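Local atomic coordinates of polyporopepsin (Irpex lacteus, PDB entry 1WKR), a protein that cleaves peptide bonds with broad specificity as an aspartic endopeptidase of the peptidase A1 family and clots milk. Residues A[9-14]-A[147-153]; A[197-203]-A[227-232]; A[238-242]-A[281-285]; A[270-276]-A[336-340]. All blocks are in the same frame, centred on the assembly; numbering follows the deposited sequence.

Interaction 1 (A[9-14]-A[147-153]); sequences NQLVDY and FEPTTSE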
loop_
_atom_site.group_PDB
_atom_site.type_symbol
_atom_site.label_atom_id
_atom_site.label_comp_id
_atom_site.label_asym_id
_atom_site.label_seq_id
_atom_site.Cartn_x
_atom_site.Cartn_y
_atom_site.Cartn_z
ATOM N N ASN A 9 -7.179 9.867 -0.748
ATOM C CA ASN A 9 -6.570 9.399 -1.990
ATOM C C ASN A 9 -5.836 10.543 -2.616
ATOM O O ASN A 9 -6.491 11.537 -3.044
ATOM C CB ASN A 9 -7.690 8.877 -2.892
ATOM C CG ASN A 9 -7.189 8.167 -4.110
ATOM O OD1 ASN A 9 -6.204 8.580 -4.723
ATOM N ND2 ASN A 9 -7.864 7.093 -4.530
ATOM N N GLN A 10 -4.520 10.457 -2.746
ATOM C CA GLN A 10 -3.670 11.454 -3.417
ATOM C C GLN A 10 -3.155 10.907 -4.745
ATOM O O GLN A 10 -2.085 11.304 -5.211
ATOM C CB GLN A 10 -2.491 11.891 -2.529
ATOM C CG GLN A 10 -2.937 12.500 -1.198
ATOM C CD GLN A 10 -1.822 13.191 -0.410
ATOM O OE1 GLN A 10 -2.119 14.207 0.233
ATOM N NE2 GLN A 10 -0.622 12.679 -0.493
ATOM N N LEU A 11 -3.875 9.954 -5.327
ATOM C CA LEU A 11 -3.663 9.404 -6.674
ATOM C C LEU A 11 -2.507 8.435 -6.702
ATOM O O LEU A 11 -2.663 7.278 -7.177
ATOM C CB LEU A 11 -3.406 10.516 -7.758
ATOM C CG LEU A 11 -4.416 11.625 -7.750
ATOM C CD1 LEU A 11 -4.120 12.591 -8.924
ATOM C CD2 LEU A 11 -5.853 11.143 -7.769
ATOM N N VAL A 12 -1.348 8.822 -6.209
ATOM C CA VAL A 12 -0.170 7.938 -6.145
ATOM C C VAL A 12 -0.054 7.238 -4.809
ATOM O O VAL A 12 0.714 6.275 -4.659
ATOM C CB VAL A 12 1.132 8.667 -6.532
ATOM C CG1 VAL A 12 1.030 9.179 -8.010
ATOM C CG2 VAL A 12 1.467 9.835 -5.627
ATOM N N ASP A 13 -0.725 7.759 -3.787
ATOM C CA ASP A 13 -0.673 7.175 -2.428
ATOM C C ASP A 13 -1.921 7.579 -1.703
ATOM O O ASP A 13 -2.681 8.434 -2.203
ATOM C CB ASP A 13 0.620 7.627 -1.685
ATOM C CG ASP A 13 0.736 9.133 -1.621
ATOM O OD1 ASP A 13 -0.111 9.792 -1.084
ATOM O OD2 ASP A 13 1.837 9.627 -2.102
ATOM N N TYR A 14 -2.154 6.973 -0.542
ATOM C CA TYR A 14 -3.160 7.437 0.418
ATOM C C TYR A 14 -2.443 7.952 1.661
ATOM O O TYR A 14 -1.395 7.411 2.053
ATOM C CB TYR A 14 -4.068 6.258 0.891
ATOM C CG TYR A 14 -5.342 6.136 0.078
ATOM C CD1 TYR A 14 -5.350 5.444 -1.152
ATOM C CD2 TYR A 14 -6.535 6.652 0.556
ATOM C CE1 TYR A 14 -6.555 5.326 -1.891
ATOM C CE2 TYR A 14 -7.714 6.501 -0.138
ATOM C CZ TYR A 14 -7.722 5.814 -1.347
ATOM O OH TYR A 14 -8.896 5.656 -2.041
ATOM N N PHE A 147 -9.821 1.366 0.165
ATOM C CA PHE A 147 -9.541 2.374 -0.869
ATOM C C PHE A 147 -10.663 2.343 -1.878
ATOM O O PHE A 147 -11.418 1.374 -1.970
ATOM C CB PHE A 147 -8.195 2.097 -1.552
ATOM C CG PHE A 147 -6.942 2.270 -0.708
ATOM C CD1 PHE A 147 -6.946 2.824 0.527
ATOM C CD2 PHE A 147 -5.733 1.927 -1.275
ATOM C CE1 PHE A 147 -5.751 3.045 1.233
ATOM C CE2 PHE A 147 -4.516 2.109 -0.590
ATOM C CZ PHE A 147 -4.552 2.685 0.665
ATOM N N GLU A 148 -10.813 3.431 -2.642
ATOM C CA GLU A 148 -11.840 3.529 -3.665
ATOM C C GLU A 148 -11.297 4.272 -4.856
ATOM O O GLU A 148 -10.385 5.112 -4.705
ATOM C CB GLU A 148 -13.058 4.299 -3.112
ATOM C CG GLU A 148 -13.741 3.588 -1.992
ATOM C CD GLU A 148 -14.929 4.347 -1.411
ATOM O OE1 GLU A 148 -15.255 5.486 -1.879
ATOM O OE2 GLU A 148 -15.522 3.744 -0.456
ATOM N N PRO A 149 -11.841 4.039 -6.058
ATOM C CA PRO A 149 -11.395 4.844 -7.219
ATOM C C PRO A 149 -11.700 6.320 -6.994
ATOM O O PRO A 149 -12.545 6.689 -6.189
ATOM C CB PRO A 149 -12.267 4.280 -8.367
ATOM C CG PRO A 149 -12.701 2.921 -7.878
ATOM C CD PRO A 149 -12.942 3.108 -6.393
ATOM N N THR A 150 -10.989 7.134 -7.753
ATOM C CA THR A 150 -11.139 8.582 -7.593
ATOM C C THR A 150 -11.242 9.290 -8.979
ATOM O O THR A 150 -10.721 8.783 -9.970
ATOM C CB THR A 150 -10.015 9.069 -6.797
ATOM O OG1 THR A 150 -10.287 10.475 -6.466
ATOM C CG2 THR A 150 -8.672 9.072 -7.526
ATOM N N THR A 151 -11.912 10.439 -8.935
ATOM C CA THR A 151 -11.942 11.385 -10.116
ATOM C C THR A 151 -11.609 12.737 -9.554
ATOM O O THR A 151 -11.897 13.748 -10.319
ATOM C CB THR A 151 -13.336 11.429 -10.763
ATOM O OG1 THR A 151 -14.294 11.801 -9.820
ATOM C CG2 THR A 151 -13.735 10.019 -11.338
ATOM N N SER A 152 -11.023 12.877 -8.425
ATOM C CA SER A 152 -10.537 14.245 -7.923
ATOM C C SER A 152 -9.186 14.108 -7.572
ATOM O O SER A 152 -8.498 13.103 -7.347
ATOM C CB SER A 152 -11.486 14.622 -6.736
ATOM O OG SER A 152 -12.764 14.850 -7.177
ATOM N N GLU A 153 -8.507 15.353 -7.400
ATOM C CA GLU A 153 -7.030 15.248 -7.064
ATOM C C GLU A 153 -6.845 14.801 -5.701
ATOM O O GLU A 153 -5.753 14.257 -5.353
ATOM C CB GLU A 153 -6.528 16.746 -7.112
ATOM C CG GLU A 153 -6.633 17.359 -8.518
ATOM C CD GLU A 153 -5.701 16.851 -9.414
ATOM O OE1 GLU A 153 -4.443 16.593 -9.189
ATOM O OE2 GLU A 153 -6.017 16.837 -10.703
HETATM O O HOH W 1 -8.362 11.699 -5.085
#

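Interaction 2 (A[197-203]-A[227-232]); sequences YGSSTSI and KYKKAT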
loop_
_atom_site.group_PDB
_atom_site.type_symbol
_atom_site.label_atom_id
_atom_site.label_comp_id
_atom_site.label_asym_id
_atom_site.label_seq_id
_atom_site.Cartn_x
_atom_site.Cartn_y
_atom_site.Cartn_z
ATOM N N TYR A 197 -5.069 -13.304 -18.108
ATOM C CA TYR A 197 -5.706 -12.220 -18.885
ATOM C C TYR A 197 -6.820 -12.864 -19.712
ATOM O O TYR A 197 -6.561 -13.793 -20.471
ATOM C CB TYR A 197 -4.669 -11.565 -19.790
ATOM C CG TYR A 197 -5.247 -10.506 -20.700
ATOM C CD1 TYR A 197 -5.546 -9.237 -20.192
ATOM C CD2 TYR A 197 -5.525 -10.781 -22.025
ATOM C CE1 TYR A 197 -6.093 -8.249 -21.025
ATOM C CE2 TYR A 197 -6.066 -9.766 -22.890
ATOM C CZ TYR A 197 -6.276 -8.535 -22.357
ATOM O OH TYR A 197 -6.826 -7.510 -23.098
ATOM N N GLY A 198 -8.043 -12.396 -19.554
ATOM C CA GLY A 198 -9.178 -13.014 -20.262
ATOM C C GLY A 198 -9.315 -14.445 -19.829
ATOM O O GLY A 198 -8.903 -14.899 -18.762
ATOM N N SER A 199 -9.853 -15.273 -20.750
ATOM C CA SER A 199 -10.148 -16.662 -20.422
ATOM C C SER A 199 -9.005 -17.584 -20.630
ATOM O O SER A 199 -9.041 -18.699 -20.071
ATOM C CB SER A 199 -11.359 -17.179 -21.259
ATOM O OG SER A 199 -12.547 -16.420 -20.649
ATOM N N SER A 200 -7.988 -17.222 -21.443
ATOM C CA SER A 200 -7.082 -18.223 -22.002
ATOM C C SER A 200 -5.653 -17.797 -22.030
ATOM O O SER A 200 -4.822 -18.472 -22.698
ATOM C CB SER A 200 -7.459 -18.655 -23.416
ATOM O OG SER A 200 -7.361 -17.608 -24.318
ATOM N N THR A 201 -5.221 -16.732 -21.382
ATOM C CA THR A 201 -3.839 -16.194 -21.509
ATOM C C THR A 201 -3.201 -16.122 -20.169
ATOM O O THR A 201 -3.494 -15.214 -19.358
ATOM C CB THR A 201 -3.824 -14.845 -22.206
ATOM O OG1 THR A 201 -4.510 -15.006 -23.502
ATOM C CG2 THR A 201 -2.449 -14.348 -22.491
ATOM N N SER A 202 -2.223 -16.959 -19.861
ATOM C CA SER A 202 -1.497 -16.826 -18.597
ATOM C C SER A 202 -0.627 -15.589 -18.612
ATOM O O SER A 202 -0.007 -15.261 -19.627
ATOM C CB SER A 202 -0.605 -18.111 -18.376
ATOM O OG SER A 202 0.072 -17.953 -17.106
ATOM N N ILE A 203 -0.601 -14.862 -17.557
ATOM C CA ILE A 203 0.263 -13.690 -17.355
ATOM C C ILE A 203 1.380 -14.014 -16.344
ATOM O O ILE A 203 2.534 -13.808 -16.629
ATOM C CB ILE A 203 -0.570 -12.473 -16.971
ATOM C CG1 ILE A 203 -1.560 -12.087 -18.059
ATOM C CG2 ILE A 203 0.378 -11.302 -16.590
ATOM C CD1 ILE A 203 -0.880 -11.658 -19.405
ATOM N N LYS A 227 4.308 -10.426 -21.303
ATOM C CA LYS A 227 3.087 -11.174 -21.738
ATOM C C LYS A 227 1.885 -10.238 -21.743
ATOM O O LYS A 227 1.015 -10.324 -22.647
ATOM C CB LYS A 227 2.799 -12.351 -20.825
ATOM C CG LYS A 227 3.862 -13.464 -21.023
ATOM C CD LYS A 227 3.537 -14.652 -20.045
ATOM C CE LYS A 227 4.751 -15.595 -20.102
ATOM N NZ LYS A 227 4.496 -16.742 -19.171
ATOM N N TYR A 228 1.776 -9.370 -20.726
ATOM C CA TYR A 228 0.640 -8.431 -20.647
ATOM C C TYR A 228 0.686 -7.401 -21.784
ATOM O O TYR A 228 -0.364 -7.081 -22.381
ATOM C CB TYR A 228 0.716 -7.764 -19.299
ATOM C CG TYR A 228 -0.370 -6.732 -19.057
ATOM C CD1 TYR A 228 -1.684 -7.152 -18.801
ATOM C CD2 TYR A 228 -0.122 -5.368 -19.134
ATOM C CE1 TYR A 228 -2.710 -6.218 -18.553
ATOM C CE2 TYR A 228 -1.148 -4.445 -18.894
ATOM C CZ TYR A 228 -2.381 -4.862 -18.592
ATOM O OH TYR A 228 -3.361 -3.909 -18.379
ATOM N N LYS A 229 1.868 -6.867 -22.064
ATOM C CA LYS A 229 1.985 -5.922 -23.188
ATOM C C LYS A 229 1.615 -6.615 -24.451
ATOM O O LYS A 229 0.851 -6.032 -25.304
ATOM C CB LYS A 229 3.458 -5.477 -23.320
ATOM C CG LYS A 229 3.875 -4.537 -22.549
ATOM C CD LYS A 229 5.294 -3.996 -22.833
ATOM C CE LYS A 229 5.359 -3.054 -24.035
ATOM N NZ LYS A 229 6.725 -2.441 -24.342
ATOM N N LYS A 230 2.008 -7.863 -24.711
ATOM C CA LYS A 230 1.636 -8.568 -25.931
ATOM C C LYS A 230 0.166 -8.758 -25.960
ATOM O O LYS A 230 -0.474 -8.565 -27.042
ATOM C CB LYS A 230 2.400 -9.939 -25.940
ATOM C CG LYS A 230 2.079 -10.782 -27.145
ATOM C CD LYS A 230 2.774 -12.216 -26.979
ATOM C CE LYS A 230 2.211 -13.111 -28.135
ATOM N NZ LYS A 230 2.908 -14.511 -28.166
ATOM N N ALA A 231 -0.481 -9.193 -24.878
ATOM C CA ALA A 231 -1.902 -9.595 -24.870
ATOM C C ALA A 231 -2.771 -8.355 -25.065
ATOM O O ALA A 231 -3.863 -8.500 -25.741
ATOM C CB ALA A 231 -2.222 -10.212 -23.525
ATOM N N THR A 232 -2.390 -7.208 -24.573
ATOM C CA THR A 232 -3.242 -6.003 -24.652
ATOM C C THR A 232 -2.937 -5.179 -25.879
ATOM O O THR A 232 -3.793 -4.339 -26.230
ATOM C CB THR A 232 -3.009 -5.112 -23.424
ATOM O OG1 THR A 232 -1.631 -4.677 -23.367
ATOM C CG2 THR A 232 -3.386 -5.756 -22.082
HETATM O O HOH W 2 -6.614 -7.543 -25.746
HETATM O O HOH W 3 2.716 -17.613 -17.070
HETATM O O HOH W 4 5.175 -14.866 -16.606
#

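Interaction 3 (A[238-242]-A[281-285]); sequences NNTGL and AIGGS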
loop_
_atom_site.group_PDB
_atom_site.type_symbol
_atom_site.label_atom_id
_atom_site.label_comp_id
_atom_site.label_asym_id
_atom_site.label_seq_id
_atom_site.Cartn_x
_atom_site.Cartn_y
_atom_site.Cartn_z
ATOM N N ASN A 238 6.148 7.978 -23.690
ATOM C CA ASN A 238 7.149 8.951 -23.139
ATOM C C ASN A 238 6.609 9.695 -22.086
ATOM O O ASN A 238 7.291 9.955 -20.977
ATOM C CB ASN A 238 7.735 9.884 -24.320
ATOM C CG ASN A 238 8.765 10.919 -23.836
ATOM O OD1 ASN A 238 9.954 10.596 -23.711
ATOM N ND2 ASN A 238 8.285 12.145 -23.474
ATOM N N ASN A 239 5.599 10.520 -22.255
ATOM C CA ASN A 239 5.206 11.650 -21.488
ATOM C C ASN A 239 4.794 11.053 -20.038
ATOM O O ASN A 239 4.887 11.817 -19.027
ATOM C CB ASN A 239 4.098 12.421 -22.100
ATOM C CG ASN A 239 4.474 13.218 -23.351
ATOM O OD1 ASN A 239 5.523 13.040 -23.810
ATOM N ND2 ASN A 239 3.599 14.028 -23.807
ATOM N N THR A 240 4.360 9.731 -19.917
ATOM C CA THR A 240 3.843 9.205 -18.646
ATOM C C THR A 240 4.682 8.202 -17.949
ATOM O O THR A 240 4.473 8.042 -16.735
ATOM C CB THR A 240 2.432 8.623 -18.905
ATOM O OG1 THR A 240 2.546 7.491 -19.764
ATOM C CG2 THR A 240 1.426 9.634 -19.484
ATOM N N GLY A 241 5.471 7.404 -18.633
ATOM C CA GLY A 241 6.030 6.247 -18.039
ATOM C C GLY A 241 5.095 5.081 -17.772
ATOM O O GLY A 241 5.416 4.083 -17.137
ATOM N N LEU A 242 3.870 5.208 -18.378
ATOM C CA LEU A 242 2.843 4.108 -18.306
ATOM C C LEU A 242 2.684 3.500 -19.645
ATOM O O LEU A 242 2.936 4.170 -20.731
ATOM C CB LEU A 242 1.551 4.687 -17.805
ATOM C CG LEU A 242 1.588 5.303 -16.365
ATOM C CD1 LEU A 242 0.226 5.770 -15.975
ATOM C CD2 LEU A 242 2.114 4.281 -15.340
ATOM N N ALA A 281 -2.077 14.573 -14.299
ATOM C CA ALA A 281 -1.331 14.325 -13.014
ATOM C C ALA A 281 -0.137 13.455 -13.283
ATOM O O ALA A 281 0.830 13.420 -12.488
ATOM C CB ALA A 281 -2.210 13.741 -11.949
ATOM N N ILE A 282 -0.138 12.606 -14.315
ATOM C CA ILE A 282 0.969 11.711 -14.717
ATOM C C ILE A 282 1.648 12.092 -16.019
ATOM O O ILE A 282 2.415 11.367 -16.570
ATOM C CB ILE A 282 0.543 10.252 -14.679
ATOM C CG1 ILE A 282 -0.721 9.961 -15.521
ATOM C CG2 ILE A 282 0.555 9.657 -13.277
ATOM C CD1 ILE A 282 -0.636 9.662 -16.819
ATOM N N GLY A 283 1.304 13.331 -16.488
ATOM C CA GLY A 283 2.033 13.862 -17.702
ATOM C C GLY A 283 1.364 13.455 -19.005
ATOM O O GLY A 283 1.893 13.622 -19.994
ATOM N N GLY A 284 0.165 12.869 -18.861
ATOM C CA GLY A 284 -0.530 12.328 -20.061
ATOM C C GLY A 284 -1.488 13.452 -20.707
ATOM O O GLY A 284 -1.625 14.480 -20.095
ATOM N N SER A 285 -1.976 12.988 -21.767
ATOM C CA SER A 285 -2.953 13.954 -22.462
ATOM C C SER A 285 -4.348 13.506 -22.309
ATOM O O SER A 285 -4.606 12.287 -21.906
ATOM C CB SER A 285 -2.683 13.932 -23.791
ATOM O OG SER A 285 -2.636 12.519 -24.631
HETATM O O HOH W 5 1.059 14.707 -22.445
HETATM O O HOH W 6 4.506 10.431 -15.162
#

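Interaction 4 (A[270-276]-A[336-340]); sequences NAQIWPR and TATSN. With SO4 (sulfate ion), chain I.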
loop_
_atom_site.group_PDB
_atom_site.type_symbol
_atom_site.label_atom_id
_atom_site.label_comp_id
_atom_site.label_asym_id
_atom_site.label_seq_id
_atom_site.Cartn_x
_atom_site.Cartn_y
_atom_site.Cartn_z
ATOM N N ASN A 270 -11.618 -1.272 -16.861
ATOM C CA ASN A 270 -11.571 0.088 -16.369
ATOM C C ASN A 270 -10.605 0.212 -15.156
ATOM O O ASN A 270 -9.938 1.244 -14.966
ATOM C CB ASN A 270 -12.959 0.589 -15.956
ATOM C CG ASN A 270 -12.952 2.071 -15.665
ATOM O OD1 ASN A 270 -13.000 2.510 -14.523
ATOM N ND2 ASN A 270 -12.972 2.874 -16.754
ATOM N N ALA A 271 -10.575 -0.848 -14.331
ATOM C CA ALA A 271 -9.665 -0.853 -13.168
ATOM C C ALA A 271 -8.216 -0.874 -13.594
ATOM O O ALA A 271 -7.326 -0.562 -12.768
ATOM C CB ALA A 271 -9.941 -2.095 -12.323
ATOM N N GLN A 272 -7.904 -1.274 -14.829
ATOM C CA GLN A 272 -6.518 -1.348 -15.321
ATOM C C GLN A 272 -6.000 -0.051 -15.852
ATOM O O GLN A 272 -4.839 0.001 -16.255
ATOM C CB GLN A 272 -6.419 -2.422 -16.414
ATOM C CG GLN A 272 -6.486 -3.856 -15.848
ATOM C CD GLN A 272 -6.620 -4.867 -16.960
ATOM O OE1 GLN A 272 -5.725 -5.014 -17.801
ATOM N NE2 GLN A 272 -7.734 -5.534 -17.021
ATOM N N ILE A 273 -6.818 1.011 -15.856
ATOM C CA ILE A 273 -6.394 2.300 -16.454
ATOM C C ILE A 273 -6.337 3.377 -15.398
ATOM O O ILE A 273 -7.046 3.354 -14.385
ATOM C CB ILE A 273 -7.264 2.714 -17.687
ATOM C CG1 ILE A 273 -8.584 3.374 -17.264
ATOM C CG2 ILE A 273 -7.427 1.512 -18.602
ATOM C CD1 ILE A 273 -9.396 3.877 -18.443
ATOM N N TRP A 274 -5.451 4.387 -15.637
ATOM C CA TRP A 274 -5.364 5.570 -14.809
ATOM C C TRP A 274 -6.634 6.415 -14.981
ATOM O O TRP A 274 -7.162 6.440 -16.135
ATOM C CB TRP A 274 -4.109 6.360 -15.206
ATOM C CG TRP A 274 -3.842 7.583 -14.414
ATOM C CD1 TRP A 274 -4.271 8.827 -14.642
ATOM C CD2 TRP A 274 -3.094 7.641 -13.171
ATOM N NE1 TRP A 274 -3.873 9.702 -13.632
ATOM C CE2 TRP A 274 -3.167 8.973 -12.738
ATOM C CE3 TRP A 274 -2.443 6.707 -12.375
ATOM C CZ2 TRP A 274 -2.561 9.435 -11.493
ATOM C CZ3 TRP A 274 -1.780 7.122 -11.217
ATOM C CH2 TRP A 274 -1.902 8.445 -10.754
ATOM N N PRO A 275 -7.151 7.060 -13.973
ATOM C CA PRO A 275 -8.362 7.904 -14.155
ATOM C C PRO A 275 -8.128 8.976 -15.206
ATOM O O PRO A 275 -7.297 9.882 -15.038
ATOM C CB PRO A 275 -8.578 8.497 -12.753
ATOM C CG PRO A 275 -7.291 8.342 -11.998
ATOM C CD PRO A 275 -6.714 7.054 -12.564
ATOM N N ARG A 276 -8.870 8.866 -16.326
ATOM C CA ARG A 276 -8.548 9.687 -17.483
ATOM C C ARG A 276 -8.787 11.186 -17.276
ATOM O O ARG A 276 -8.021 11.993 -17.863
ATOM C CB ARG A 276 -9.330 9.213 -18.689
ATOM C CG ARG A 276 -8.786 7.889 -19.216
ATOM C CD ARG A 276 -9.629 7.274 -20.310
ATOM N NE ARG A 276 -10.861 6.682 -19.741
ATOM C CZ ARG A 276 -11.685 5.893 -20.450
ATOM N NH1 ARG A 276 -11.509 5.714 -21.758
ATOM N NH2 ARG A 276 -12.674 5.262 -19.835
ATOM N N THR A 336 -16.511 -3.020 -9.883
ATOM C CA THR A 336 -16.952 -2.897 -11.281
ATOM C C THR A 336 -17.191 -1.431 -11.689
ATOM O O THR A 336 -17.833 -1.238 -12.764
ATOM C CB THR A 336 -18.226 -3.758 -11.548
ATOM O OG1 THR A 336 -19.229 -3.273 -10.722
ATOM C CG2 THR A 336 -17.967 -5.237 -11.248
ATOM N N ALA A 337 -16.662 -0.457 -11.014
ATOM C CA ALA A 337 -16.825 0.921 -11.434
ATOM C C ALA A 337 -16.232 1.165 -12.793
ATOM O O ALA A 337 -15.316 0.490 -13.277
ATOM C CB ALA A 337 -16.171 1.857 -10.429
ATOM N N THR A 338 -16.773 2.179 -13.493
ATOM C CA THR A 338 -16.265 2.586 -14.825
ATOM C C THR A 338 -15.866 4.019 -14.769
ATOM O O THR A 338 -15.874 4.707 -15.830
ATOM C CB THR A 338 -17.318 2.297 -15.924
ATOM O OG1 THR A 338 -18.462 3.148 -15.712
ATOM C CG2 THR A 338 -17.723 0.869 -15.949
ATOM N N SER A 339 -15.479 4.563 -13.604
ATOM C CA SER A 339 -15.216 6.005 -13.477
ATOM C C SER A 339 -13.867 6.444 -14.028
ATOM O O SER A 339 -13.645 7.630 -14.245
ATOM C CB SER A 339 -15.366 6.433 -12.041
ATOM O OG SER A 339 -14.552 5.628 -11.180
ATOM N N ASN A 340 -12.878 5.521 -14.195
ATOM C CA ASN A 340 -11.619 5.888 -14.827
ATOM C C ASN A 340 -11.794 6.219 -16.310
ATOM O O ASN A 340 -12.747 5.665 -16.922
ATOM C CB ASN A 340 -10.545 4.792 -14.640
ATOM C CG ASN A 340 -10.131 4.549 -13.216
ATOM O OD1 ASN A 340 -10.129 5.442 -12.390
ATOM N ND2 ASN A 340 -9.773 3.306 -12.929
ATOM O OXT ASN A 340 -10.953 6.941 -16.836
HETATM S S SO4 I . -22.188 -4.800 -9.456
HETATM O O1 SO4 I . -22.727 -6.098 -8.587
HETATM O O2 SO4 I . -21.194 -3.916 -8.444
HETATM O O3 SO4 I . -21.390 -5.318 -10.741
HETATM O O4 SO4 I . -23.235 -3.762 -9.797
#

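Interaction 1 (A[9-14]-A[147-153])
The phenolic oxygen of Y14 is gripped by groups from both loops. The backbone N of E148 donates to Y14 OH at 3.0 Å along a nearly straight path (174° at the hydrogen), N9 ND2 adds a weak bond, and N157 of strand 155-162 holds the same oxygen from outside. Held at its end, the tyrosine lies flat on F147: the rings form an offset stack with centroids 3.6 Å apart and planes only 7° from parallel. F147 covers one face of the Y14 ring, and N9 CA sits over the opposite face, leaving the tyrosine sandwiched. With CG anti to the backbone N (chi1 -171°), the N9 amide lies where OD1 accepts from L11 N at 2.8 Å, an Asx turn, while ND2 makes a weak bond of 3.2 Å to E148 O. Beyond the amide, L11 CD2 packs 3.5 Å from T150 CG2, the two side chains crossing at about a right angle. A water joins the two backbones and T150, giving hydrogens to N9 O and S152 O and accepting one from T150 OG1. The contact joins two hairpin loops of this pepsin-like fold, one between antiparallel strands 3-9 and 14-20, the other between 142-146 and 155-162, with the side chain of F147 about 8 Å from that of the active-site residue D212.

Interaction 2 (A[197-203]-A[227-232])
The ring of Y197 leans against the last turn of the helix, meeting A231 and T232 obliquely. Its CG stands anti to the backbone N (chi1 176°), which swings the ring off its strand toward the helix. A231 CB then comes to 3.7 Å from Y197 CD2, while T232 CG2 lies 3.8 Å from Y197 CE1. That methyl touches both tyrosines, for it also rests 3.6 Å above one face of the Y228 ring, offset toward the rim. The hydroxyl branch helps to set the methyl, since T232 OG1 donates to Y228 O at 2.9 Å and is also bonded to A234 N. The same carbonyl also receives T232 N, from the opposite face of its plane.

One turn earlier the contact changes character. I203 sends CD1 in against the helix backbone, 3.7 Å from Y228 N, and K227 runs extended along the outer side with CD 3.6 Å from S202 O. The ammonium group at its end is linked to the corner of the strand through water: one molecule joins K227 NZ to S202 OG, and another, more weakly held by NZ, gives a hydrogen to I203 O. Water also spans Y197 OH and A231 O, although that hydroxyl is engaged with Q254 N as well.

Behind the contact, L256 of strand 256-260 touches Y197, I203 and Y228 alike, and Y228 reaches on to L291 and V293 of strand 289-295. Helix 222-232 thus lies against the sheet of the C-terminal lobe, with Y197, at the end of strand 190-197, against its last turn and residues 202-203 of strand 201-205 against K227 and Y228.

Interaction 3 (A[238-242]-A[281-285])
The amide of N239 is the flat group that looks across to G283, and it is occupied at both ends. N238 ND2 approaches N239 OD1 in the carbonyl plane and almost straight (172° at the hydrogen). At the other end N239 ND2 gives a hydrogen to a water, which in turn donates to G283 O. The stem of the same side chain lies closer, with N239 CB 3.3 Å from G283 O.

Beside these polar links the contact is built of methyl groups. T240 CG2 presses against I282 CD1 and G284 CA, both at 3.4 Å and tighter than usual for carbon pairs. I282 reaches it because CG1 lies between the backbone N and the carbonyl carbon (chi1 55°), a crowded position; L242 CD1 then meets I282 CD1 at about a right angle, 4.1 Å away. T240 OG1 faces elsewhere: it accepts from L242 N at 3.0 Å, an ST turn, and is also bonded to D237. Replacing T240 by an alanine is likely to open a gap beside I282 CD1 and G284 CA and leave L242 N without its hydroxyl partner. The backbones come close as well, for T240 CA makes a CH...O contact of 3.3 Å with I282 O, and a water donates to both T240 O and I282 O. At G283 a side chain would run into N239 O, and bare backbone is what lets the loops approach.

Y290 of strand 289-295 touches T240, L242 and I282. Methyl packing and carbon-oxygen approaches make the direct contact while two waters link the polar groups, so the fit rests on close methyls and a bare G283.

Interaction 4 (A[270-276]-A[336-340])
R276 and N270 hold N340, the last residue, by its terminal carboxylate and its side chain. R276 takes the carboxylate side-on: NE forms a salt bridge to N340 OXT at 2.9 Å and NH2 bonds to N340 O, both oxygens lying close to the guanidinium plane. R276 N also donates to N340 OXT (167°), while N270 ND2 reaches N340 O at 2.8 Å from above its carbonyl plane, giving each oxygen two donors. The N270 side chain, with CG anti to its own N (chi1 -170°), stands where OD1 can accept from N340 N at 3.0 Å. N340 ND2 returns a nearly straight bond of 2.9 Å to N270 O. I273 CD1 backs the arginine, 3.3 Å above one guanidinium face. A leucine in place of R276 would probably leave the terminal carboxylate with much of its charge unmatched.

Toward T336 the grip fades: T338 and S339 are exposed, and T336 OG1 donates to O3 of a sulfate at 3.0 Å, probably from the crystallisation liquor. R315, outside the two segments, bonds to N270 OD1 and A337 O. Reciprocal asparagine bonds and a two-pronged guanidinium-carboxylate pair thus fasten the chain end, beyond strand 326-331, to a C-terminal-lobe loop of this pepsin-like fold.

How the interactions relate
From the N terminus, interaction 1 comes first, closing a long loop that takes in most of the N-terminal lobe and returns at residues 147-153. Interaction 2 follows in series and closes a short one inside the C-terminal lobe. Interactions 3 and 4 then cross, their segments alternating along the chain: both use the connection between strands 263-267 and 289-295, one joining it to the loop at 238-242, the other to the chain end. Further contacts join the four: L11 touches A281, T150 O meets P275, I282 packs on W274, and Y228 OH probably hydrogen-bonds Q272. The 270-285 connection thereby ties the loops of interaction 1 to helix 222-232 of the C-terminal lobe.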